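Local structure of peptide methionine sulfoxide reductase MsrA (5FA9) at residues 2-7 with 53-58; 70-75 with 94-99; 168-173 with 213-218. The protein probably repairs oxidised proteins by reducing methionine sulfoxide back to methionine, its MsrA and MsrB parts acting on the S and R sulfoxides. The protein carries 2 engineered substitutions. All coordinates share one frame; numbering follows the deposited sequence.

Contact 1 of 3, residues 2-7 with 53-58; sequences IKEIYL and TVKIVY
Strands 2-7 and 53-58 pair antiparallel in the mixed sheet of the MsrA part. Three hydrogen-bonded pairs hold them, Lys3 with Tyr58, Ile5 with Ile56 and Leu7 with Val54. Each pair makes two backbone bonds; the one from Lys3 N to Tyr58 O is 2.7 Å and almost straight.

Polar groups gather on the face of Glu4, Tyr6 and Lys55. The extended Lys55 chain lies beside the Tyr6 ring and points the same way, with CG 3.5 Å from Tyr6 CE2. Tyr6 OH donates to Glu4 OE2 at 3.1 Å, meeting it from above the carboxylate plane. Lys55 NZ stays 4.5 Å from Glu4 OE2, beyond a salt bridge. One water closes the gap. It donates to Glu4 OE1 and accepts from Lys55 NZ at 2.9 Å. Glu4 also binds Ile2 N of the second subunit.

The other face is largely apolar. Tyr58 CG sits between its own backbone N and carbonyl carbon (chi1 67°). The end of the ring comes nearer the partner strand. Lys3 CB lies over one face, 4.1 Å from the Tyr58 ring centroid, as a CH-pi contact. Ile5 CG2 packs on Ile56 CB.

Helices 12-19 and 65-74 cover this apolar face. In the sheet, strand 95-98 flanks 2-8, and strand 25-33 flanks 51-59.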
loop_
_atom_site.group_PDB
_atom_site.type_symbol
_atom_site.label_atom_id
_atom_site.label_comp_id
_atom_site.label_asym_id
_atom_site.label_seq_id
_atom_site.Cartn_x
_atom_site.Cartn_y
_atom_site.Cartn_z
ATOM N N ILE B 2 -3.362 -2.813 -1.477
ATOM C CA ILE B 2 -2.034 -2.316 -1.804
ATOM C C ILE B 2 -0.993 -3.134 -1.051
ATOM O O ILE B 2 -1.091 -3.313 0.162
ATOM C CB ILE B 2 -1.873 -0.824 -1.456
ATOM C CG1 ILE B 2 -2.958 0.003 -2.144
ATOM C CG2 ILE B 2 -0.502 -0.327 -1.880
ATOM C CD1 ILE B 2 -2.940 -0.108 -3.654
ATOM N N LYS B 3 0.000 -3.637 -1.776
ATOM C CA LYS B 3 1.042 -4.456 -1.172
ATOM C C LYS B 3 2.416 -4.042 -1.679
ATOM O O LYS B 3 2.529 -3.266 -2.630
ATOM C CB LYS B 3 0.797 -5.939 -1.462
ATOM C CG LYS B 3 -0.268 -6.574 -0.582
ATOM C CD LYS B 3 -0.717 -7.917 -1.135
ATOM C CE LYS B 3 -1.459 -8.729 -0.086
ATOM N NZ LYS B 3 -2.419 -7.895 0.690
ATOM N N GLU B 4 3.461 -4.557 -1.041
ATOM C CA GLU B 4 4.819 -4.212 -1.434
ATOM C C GLU B 4 5.762 -5.411 -1.370
ATOM O O GLU B 4 5.669 -6.252 -0.475
ATOM C CB GLU B 4 5.352 -3.069 -0.564
ATOM C CG GLU B 4 5.426 -3.379 0.919
ATOM C CD GLU B 4 5.791 -2.162 1.749
ATOM O OE1 GLU B 4 4.974 -1.219 1.815
ATOM O OE2 GLU B 4 6.896 -2.146 2.331
ATOM N N ILE B 5 6.665 -5.480 -2.343
ATOM C CA ILE B 5 7.644 -6.553 -2.430
ATOM C C ILE B 5 8.986 -5.959 -2.865
ATOM O O ILE B 5 9.023 -4.943 -3.560
ATOM C CB ILE B 5 7.184 -7.658 -3.415
ATOM C CG1 ILE B 5 8.118 -8.871 -3.366
ATOM C CG2 ILE B 5 7.061 -7.106 -4.830
ATOM C CD1 ILE B 5 8.070 -9.626 -2.058
ATOM N N TYR B 6 10.084 -6.578 -2.443
ATOM C CA TYR B 6 11.411 -6.055 -2.749
ATOM C C TYR B 6 12.208 -7.046 -3.592
ATOM O O TYR B 6 12.417 -8.190 -3.188
ATOM C CB TYR B 6 12.163 -5.724 -1.458
ATOM C CG TYR B 6 11.532 -4.607 -0.653
ATOM C CD1 TYR B 6 10.400 -4.833 0.122
ATOM C CD2 TYR B 6 12.069 -3.326 -0.668
ATOM C CE1 TYR B 6 9.820 -3.816 0.856
ATOM C CE2 TYR B 6 11.497 -2.303 0.065
ATOM C CZ TYR B 6 10.373 -2.553 0.824
ATOM O OH TYR B 6 9.801 -1.536 1.554
ATOM N N LEU B 7 12.652 -6.599 -4.762
ATOM C CA LEU B 7 13.318 -7.480 -5.715
ATOM C C LEU B 7 14.711 -6.987 -6.099
ATOM O O LEU B 7 14.876 -5.866 -6.579
ATOM C CB LEU B 7 12.460 -7.637 -6.972
ATOM C CG LEU B 7 11.046 -8.177 -6.756
ATOM C CD1 LEU B 7 10.281 -8.216 -8.067
ATOM C CD2 LEU B 7 11.090 -9.556 -6.114
ATOM N N THR B 53 18.490 -3.214 -4.905
ATOM C CA THR B 53 17.111 -3.682 -4.845
ATOM C C THR B 53 16.127 -2.585 -5.241
ATOM O O THR B 53 16.357 -1.404 -4.981
ATOM C CB THR B 53 16.770 -4.192 -3.426
ATOM O OG1 THR B 53 17.785 -5.104 -2.989
ATOM C CG2 THR B 53 15.420 -4.896 -3.399
ATOM N N VAL B 54 15.033 -2.985 -5.883
ATOM C CA VAL B 54 13.965 -2.060 -6.233
ATOM C C VAL B 54 12.713 -2.343 -5.410
ATOM O O VAL B 54 12.195 -3.459 -5.413
ATOM C CB VAL B 54 13.611 -2.137 -7.730
ATOM C CG1 VAL B 54 12.418 -1.246 -8.038
ATOM C CG2 VAL B 54 14.805 -1.741 -8.575
ATOM N N LYS B 55 12.235 -1.325 -4.700
ATOM C CA LYS B 55 10.999 -1.437 -3.936
ATOM C C LYS B 55 9.797 -1.374 -4.869
ATOM O O LYS B 55 9.666 -0.441 -5.660
ATOM C CB LYS B 55 10.914 -0.330 -2.884
ATOM C CG LYS B 55 9.603 -0.297 -2.114
ATOM C CD LYS B 55 9.637 0.756 -1.020
ATOM C CE LYS B 55 8.339 0.780 -0.231
ATOM N NZ LYS B 55 8.368 1.815 0.841
ATOM N N ILE B 56 8.924 -2.372 -4.780
ATOM C CA ILE B 56 7.747 -2.430 -5.638
ATOM C C ILE B 56 6.454 -2.319 -4.839
ATOM O O ILE B 56 6.085 -3.242 -4.117
ATOM C CB ILE B 56 7.704 -3.739 -6.451
ATOM C CG1 ILE B 56 9.007 -3.932 -7.232
ATOM C CG2 ILE B 56 6.506 -3.743 -7.389
ATOM C CD1 ILE B 56 9.202 -2.932 -8.346
ATOM N N VAL B 57 5.765 -1.192 -4.980
ATOM C CA VAL B 57 4.455 -1.016 -4.364
ATOM C C VAL B 57 3.378 -1.224 -5.423
ATOM O O VAL B 57 3.369 -0.545 -6.449
ATOM C CB VAL B 57 4.299 0.377 -3.728
ATOM C CG1 VAL B 57 2.911 0.534 -3.129
ATOM C CG2 VAL B 57 5.369 0.598 -2.670
ATOM N N TYR B 58 2.468 -2.161 -5.173
ATOM C CA TYR B 58 1.510 -2.561 -6.197
ATOM C C TYR B 58 0.113 -2.839 -5.650
ATOM O O TYR B 58 -0.068 -3.084 -4.458
ATOM C CB TYR B 58 2.025 -3.802 -6.933
ATOM C CG TYR B 58 2.073 -5.052 -6.078
ATOM C CD1 TYR B 58 3.122 -5.273 -5.193
ATOM C CD2 TYR B 58 1.075 -6.015 -6.162
ATOM C CE1 TYR B 58 3.172 -6.415 -4.414
ATOM C CE2 TYR B 58 1.116 -7.159 -5.386
ATOM C CZ TYR B 58 2.167 -7.354 -4.515
ATOM O OH TYR B 58 2.213 -8.492 -3.741
HETATM O O HOH W 1 6.136 1.399 2.592
#

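Contact 2 of 3, residues 70-75 with 94-99; sequences AHYFRI and TGIYYV
Tyr72 and Phe73, near the end of helix 65-74, pack onto Thr94, Gly95 and Ile96 of segment 94-99. This is helix-on-sheet packing in the MsrA part, and Tyr72 carries most of it.

From Tyr72 CB, the side chain sets out toward the strand. CG is anti to the backbone N (chi1 172°), and the ring beyond it reaches the sheet. Its CD2 and CE2 atoms meet Ile96. Tyr72 CD2 is 4.0 Å from Ile96 CD1, and Tyr72 CE2 is 3.7 Å from Ile96 CG1. The two side chains pass at a slant. Further out, Tyr72 CZ comes 3.9 Å from Gly95 O. At the tip, Tyr72 OH is 3.5 Å from Thr94 CB and 3.1 Å from Gly95 N. The clear partner of this hydroxyl lies on the next strand, where it hydrogen-bonds Ala8 O. Ala8 is also bound through its backbone to Gly95, so the phenol tip sits where these two strands meet.

Phe73 adds a smaller touch. Its CE1 is 4.2 Å from Ile96 CD1, and the two side chains cross at about a right angle. The Ile96 tip therefore meets both aromatic residues. Helix 104-115 also borders this cluster, with Met114 on Phe73 and Ile107 on Ile96.

The contact is thus apolar along the ring and polar at its end. The hydroxyl is buried, yet its bond to a backbone carbonyl satisfies it. That bond would hold the tip of the phenol at the sheet, while the packing against Ile96 bears on how the ring is turned.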
loop_
_atom_site.group_PDB
_atom_site.type_symbol
_atom_site.label_atom_id
_atom_site.label_comp_id
_atom_site.label_asym_id
_atom_site.label_seq_id
_atom_site.Cartn_x
_atom_site.Cartn_y
_atom_site.Cartn_z
ATOM N N ALA B 70 6.838 -13.741 -11.704
ATOM C CA ALA B 70 7.005 -14.270 -13.051
ATOM C C ALA B 70 7.819 -13.298 -13.900
ATOM O O ALA B 70 8.722 -13.705 -14.630
ATOM C CB ALA B 70 5.653 -14.542 -13.694
ATOM N N HIS B 71 7.491 -12.012 -13.801
ATOM C CA HIS B 71 8.256 -10.968 -14.474
ATOM C C HIS B 71 9.694 -10.946 -13.973
ATOM O O HIS B 71 10.633 -10.782 -14.753
ATOM C CB HIS B 71 7.617 -9.592 -14.261
ATOM C CG HIS B 71 6.386 -9.360 -15.081
ATOM N ND1 HIS B 71 6.425 -9.177 -16.447
ATOM C CD2 HIS B 71 5.083 -9.266 -14.726
ATOM C CE1 HIS B 71 5.198 -8.988 -16.899
ATOM N NE2 HIS B 71 4.364 -9.038 -15.875
ATOM N N TYR B 72 9.853 -11.104 -12.663
ATOM C CA TYR B 72 11.164 -11.064 -12.029
ATOM C C TYR B 72 12.089 -12.154 -12.563
ATOM O O TYR B 72 13.227 -11.878 -12.944
ATOM C CB TYR B 72 11.019 -11.190 -10.510
ATOM C CG TYR B 72 12.332 -11.351 -9.778
ATOM C CD1 TYR B 72 13.227 -10.294 -9.676
ATOM C CD2 TYR B 72 12.669 -12.556 -9.175
ATOM C CE1 TYR B 72 14.427 -10.436 -9.006
ATOM C CE2 TYR B 72 13.864 -12.706 -8.499
ATOM C CZ TYR B 72 14.740 -11.643 -8.419
ATOM O OH TYR B 72 15.933 -11.788 -7.749
ATOM N N PHE B 73 11.595 -13.387 -12.596
ATOM C CA PHE B 73 12.383 -14.513 -13.087
ATOM C C PHE B 73 12.619 -14.419 -14.592
ATOM O O PHE B 73 13.551 -15.024 -15.122
ATOM C CB PHE B 73 11.698 -15.838 -12.743
ATOM C CG PHE B 73 12.026 -16.351 -11.369
ATOM C CD1 PHE B 73 11.251 -15.997 -10.277
ATOM C CD2 PHE B 73 13.114 -17.187 -11.169
ATOM C CE1 PHE B 73 11.553 -16.468 -9.012
ATOM C CE2 PHE B 73 13.420 -17.662 -9.907
ATOM C CZ PHE B 73 12.639 -17.301 -8.827
ATOM N N ARG B 74 11.771 -13.657 -15.275
ATOM C CA ARG B 74 11.890 -13.481 -16.717
ATOM C C ARG B 74 13.110 -12.637 -17.082
ATOM O O ARG B 74 13.743 -12.858 -18.115
ATOM C CB ARG B 74 10.621 -12.834 -17.276
ATOM C CG ARG B 74 10.719 -12.409 -18.732
ATOM C CD ARG B 74 9.626 -11.417 -19.085
ATOM N NE ARG B 74 9.453 -11.275 -20.527
ATOM C CZ ARG B 74 8.529 -10.505 -21.093
ATOM N NH1 ARG B 74 7.693 -9.806 -20.337
ATOM N NH2 ARG B 74 8.440 -10.434 -22.414
ATOM N N ILE B 75 13.448 -11.682 -16.221
ATOM C CA ILE B 75 14.504 -10.724 -16.528
ATOM C C ILE B 75 15.821 -11.015 -15.810
ATOM O O ILE B 75 16.752 -10.214 -15.873
ATOM C CB ILE B 75 14.067 -9.287 -16.180
ATOM C CG1 ILE B 75 13.832 -9.149 -14.674
ATOM C CG2 ILE B 75 12.814 -8.908 -16.953
ATOM C CD1 ILE B 75 13.486 -7.742 -14.237
ATOM N N THR B 94 21.031 -11.997 -6.699
ATOM C CA THR B 94 19.586 -12.074 -6.856
ATOM C C THR B 94 18.913 -12.438 -5.540
ATOM O O THR B 94 19.392 -13.301 -4.804
ATOM C CB THR B 94 19.187 -13.099 -7.931
ATOM O OG1 THR B 94 19.804 -14.360 -7.642
ATOM C CG2 THR B 94 19.634 -12.628 -9.304
ATOM N N GLY B 95 17.801 -11.773 -5.247
ATOM C CA GLY B 95 17.074 -12.032 -4.021
ATOM C C GLY B 95 15.664 -11.478 -4.019
ATOM O O GLY B 95 15.365 -10.497 -4.700
ATOM N N ILE B 96 14.796 -12.115 -3.241
ATOM C CA ILE B 96 13.431 -11.644 -3.056
ATOM C C ILE B 96 13.195 -11.381 -1.576
ATOM O O ILE B 96 13.256 -12.297 -0.756
ATOM C CB ILE B 96 12.396 -12.657 -3.579
ATOM C CG1 ILE B 96 12.663 -12.983 -5.050
ATOM C CG2 ILE B 96 10.984 -12.123 -3.396
ATOM C CD1 ILE B 96 11.797 -14.096 -5.598
ATOM N N TYR B 97 12.924 -10.126 -1.236
ATOM C CA TYR B 97 12.813 -9.727 0.161
ATOM C C TYR B 97 11.396 -9.284 0.498
ATOM O O TYR B 97 10.790 -8.496 -0.228
ATOM C CB TYR B 97 13.808 -8.608 0.472
ATOM C CG TYR B 97 15.209 -8.906 -0.011
ATOM C CD1 TYR B 97 16.037 -9.774 0.689
ATOM C CD2 TYR B 97 15.703 -8.323 -1.171
ATOM C CE1 TYR B 97 17.319 -10.052 0.249
ATOM C CE2 TYR B 97 16.983 -8.593 -1.619
ATOM C CZ TYR B 97 17.786 -9.457 -0.907
ATOM O OH TYR B 97 19.060 -9.729 -1.350
ATOM N N TYR B 98 10.877 -9.791 1.611
ATOM C CA TYR B 98 9.501 -9.520 1.999
ATOM C C TYR B 98 9.425 -8.728 3.298
ATOM O O TYR B 98 10.278 -8.864 4.176
ATOM C CB TYR B 98 8.718 -10.829 2.142
ATOM C CG TYR B 98 9.293 -11.784 3.165
ATOM C CD1 TYR B 98 8.912 -11.716 4.501
ATOM C CD2 TYR B 98 10.216 -12.755 2.797
ATOM C CE1 TYR B 98 9.435 -12.584 5.440
ATOM C CE2 TYR B 98 10.744 -13.629 3.731
ATOM C CZ TYR B 98 10.350 -13.539 5.049
ATOM O OH TYR B 98 10.872 -14.407 5.982
ATOM N N VAL B 99 8.392 -7.903 3.411
ATOM C CA VAL B 99 8.106 -7.188 4.644
ATOM C C VAL B 99 6.792 -7.720 5.209
ATOM O O VAL B 99 6.446 -7.483 6.366
ATOM C CB VAL B 99 8.021 -5.666 4.400
ATOM C CG1 VAL B 99 6.788 -5.332 3.579
ATOM C CG2 VAL B 99 8.013 -4.906 5.711
#

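Contact 3 of 3, residues 168-173 with 213-218; sequences FKVPSK and ITTGKP
The backbones of 168-171 and 214-218 run nearly antiparallel, their directions 170° apart, and the CA atoms of Phe168 and Thr215 are 4.8 Å from each other. No hydrogen bond joins the two loops. Instead Phe168 CA points its hydrogen at Thr215 O, 3.4 Å away, as a CA-H...O contact.

The Phe168 side chain is the main element. One face of its ring is covered by Lys217, while Thr215 O and Gly216 O approach obliquely. Lys217 CA sits over the ring centre, 3.7 Å from the Phe168 centroid and only 7° off the normal, a CH-pi contact. Lys217 CB extends the cover over the same face and is 3.6 Å from Phe168 CD2. The Lys217 chain then leads away, and its NZ is held by a salt bridge to Glu165 and by hydrogen bonds to Gln242 O and Thr263. Phe168 CE1 comes 3.2 Å from Gly216 O, a carbonyl that is bonded to Tyr304 OH. At the backbone angles of Gly216 (phi 91°) a CB would be jammed against Thr215 O, so the turn suits a residue without one. Inside this turn, Lys217 N makes a weak bond to Thr215 OG1 at 3.3 Å.

The rest is lighter and more exposed. Val170 CG2 meets Thr215 CG2 at 3.6 Å. Pro171 CD approaches Thr214 O at 3.3 Å.

The contact ties the loop before helix 173-179 to the turn between strands 208-212 and 218-221 of the MsrB part. Helix 182-190 packs on Thr214. Tyr304 and Tyr307, from loops near the C-terminus, touch both Phe168 and Pro218, and strand 208-212 lies against Pro218.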
loop_
_atom_site.group_PDB
_atom_site.type_symbol
_atom_site.label_atom_id
_atom_site.label_comp_id
_atom_site.label_asym_id
_atom_site.label_seq_id
_atom_site.Cartn_x
_atom_site.Cartn_y
_atom_site.Cartn_z
ATOM N N PHE B 168 -1.528 -19.107 -29.261
ATOM C CA PHE B 168 -2.789 -18.424 -28.983
ATOM C C PHE B 168 -3.187 -17.453 -30.086
ATOM O O PHE B 168 -3.693 -16.364 -29.810
ATOM C CB PHE B 168 -2.703 -17.676 -27.649
ATOM C CG PHE B 168 -2.333 -18.551 -26.486
ATOM C CD1 PHE B 168 -2.738 -19.874 -26.441
ATOM C CD2 PHE B 168 -1.578 -18.050 -25.437
ATOM C CE1 PHE B 168 -2.398 -20.683 -25.376
ATOM C CE2 PHE B 168 -1.235 -18.855 -24.366
ATOM C CZ PHE B 168 -1.646 -20.174 -24.337
ATOM N N LYS B 169 -2.955 -17.846 -31.335
ATOM C CA LYS B 169 -3.333 -17.017 -32.480
ATOM C C LYS B 169 -4.807 -17.183 -32.844
ATOM O O LYS B 169 -5.383 -18.260 -32.689
ATOM C CB LYS B 169 -2.418 -17.302 -33.670
ATOM C CG LYS B 169 -1.015 -16.749 -33.446
ATOM C CD LYS B 169 0.035 -17.411 -34.314
ATOM C CE LYS B 169 1.390 -16.739 -34.122
ATOM N NZ LYS B 169 1.524 -16.113 -32.770
ATOM N N VAL B 170 -5.405 -16.103 -33.336
ATOM C CA VAL B 170 -6.836 -16.057 -33.609
ATOM C C VAL B 170 -7.199 -16.524 -35.012
ATOM O O VAL B 170 -6.635 -16.046 -35.996
ATOM C CB VAL B 170 -7.387 -14.629 -33.432
ATOM C CG1 VAL B 170 -8.900 -14.660 -33.274
ATOM C CG2 VAL B 170 -6.732 -13.954 -32.240
ATOM N N PRO B 171 -8.144 -17.470 -35.101
ATOM C CA PRO B 171 -8.689 -17.910 -36.388
ATOM C C PRO B 171 -9.499 -16.798 -37.042
ATOM O O PRO B 171 -9.897 -15.850 -36.366
ATOM C CB PRO B 171 -9.586 -19.099 -36.012
ATOM C CG PRO B 171 -9.178 -19.482 -34.622
ATOM C CD PRO B 171 -8.729 -18.216 -33.975
ATOM N N SER B 172 -9.743 -16.920 -38.341
ATOM C CA SER B 172 -10.542 -15.937 -39.058
ATOM C C SER B 172 -12.019 -16.078 -38.712
ATOM O O SER B 172 -12.434 -17.075 -38.122
ATOM C CB SER B 172 -10.338 -16.074 -40.568
ATOM O OG SER B 172 -11.153 -17.105 -41.099
ATOM N N LYS B 173 -12.791 -15.055 -39.070
ATOM C CA LYS B 173 -14.235 -15.013 -38.858
ATOM C C LYS B 173 -14.957 -16.319 -39.194
ATOM O O LYS B 173 -15.893 -16.718 -38.499
ATOM C CB LYS B 173 -14.836 -13.880 -39.699
ATOM C CG LYS B 173 -13.831 -12.802 -40.083
ATOM C CD LYS B 173 -14.296 -12.009 -41.294
ATOM C CE LYS B 173 -13.934 -12.735 -42.581
ATOM N NZ LYS B 173 -14.270 -11.943 -43.795
ATOM N N ILE B 213 -12.089 -19.117 -25.394
ATOM C CA ILE B 213 -12.640 -20.200 -26.198
ATOM C C ILE B 213 -12.260 -20.077 -27.676
ATOM O O ILE B 213 -12.419 -21.024 -28.446
ATOM C CB ILE B 213 -14.181 -20.257 -26.064
ATOM C CG1 ILE B 213 -14.709 -21.645 -26.434
ATOM C CG2 ILE B 213 -14.838 -19.161 -26.893
ATOM C CD1 ILE B 213 -16.075 -21.946 -25.864
ATOM N N THR B 214 -11.744 -18.915 -28.068
ATOM C CA THR B 214 -11.391 -18.676 -29.464
ATOM C C THR B 214 -9.890 -18.768 -29.738
ATOM O O THR B 214 -9.480 -19.016 -30.870
ATOM C CB THR B 214 -11.884 -17.294 -29.937
ATOM O OG1 THR B 214 -11.170 -16.263 -29.245
ATOM C CG2 THR B 214 -13.375 -17.141 -29.678
ATOM N N THR B 215 -9.072 -18.568 -28.708
ATOM C CA THR B 215 -7.622 -18.540 -28.896
ATOM C C THR B 215 -6.880 -19.524 -27.997
ATOM O O THR B 215 -5.788 -19.980 -28.336
ATOM C CB THR B 215 -7.050 -17.131 -28.643
ATOM O OG1 THR B 215 -7.187 -16.796 -27.257
ATOM C CG2 THR B 215 -7.777 -16.098 -29.487
ATOM N N GLY B 216 -7.470 -19.850 -26.853
ATOM C CA GLY B 216 -6.844 -20.771 -25.922
ATOM C C GLY B 216 -5.964 -20.091 -24.888
ATOM O O GLY B 216 -5.314 -20.758 -24.085
ATOM N N LYS B 217 -5.924 -18.763 -24.921
ATOM C CA LYS B 217 -5.139 -17.994 -23.960
ATOM C C LYS B 217 -5.872 -17.851 -22.626
ATOM O O LYS B 217 -7.053 -17.504 -22.601
ATOM C CB LYS B 217 -4.804 -16.614 -24.529
ATOM C CG LYS B 217 -3.988 -15.733 -23.597
ATOM C CD LYS B 217 -3.525 -14.469 -24.301
ATOM C CE LYS B 217 -3.020 -13.435 -23.310
ATOM N NZ LYS B 217 -2.613 -12.172 -23.989
ATOM N N PRO B 218 -5.172 -18.123 -21.512
ATOM C CA PRO B 218 -5.737 -17.998 -20.162
ATOM C C PRO B 218 -6.237 -16.586 -19.865
ATOM O O PRO B 218 -5.547 -15.613 -20.167
ATOM C CB PRO B 218 -4.557 -18.361 -19.255
ATOM C CG PRO B 218 -3.698 -19.237 -20.098
ATOM C CD PRO B 218 -3.805 -18.671 -21.482
#

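Contacts 1 and 2 reach the same sheet, with centres 10 Å apart. Strands 2-8 and 95-98 are neighbours, joined by a probable hydrogen bond of 2.8 Å between Tyr6 O and Tyr97 N. Leu7 CD2 also packs on Ile96 CG2 at 3.7 Å. Contact 3 is separate, its centre 34 Å from that of contact 1 and 31 Å from that of contact 2. The side chain of the engineered Ser11, the predicted active site, is about 9 Å from that of Val54 and about 11 Å from that of Thr94. The bound dithiane-diol is also about 9 Å from Val54. Bound DTT, probably from the crystallisation liquor, lies about 4 Å from the Val57 side chain and about 5 Å from Lys217's.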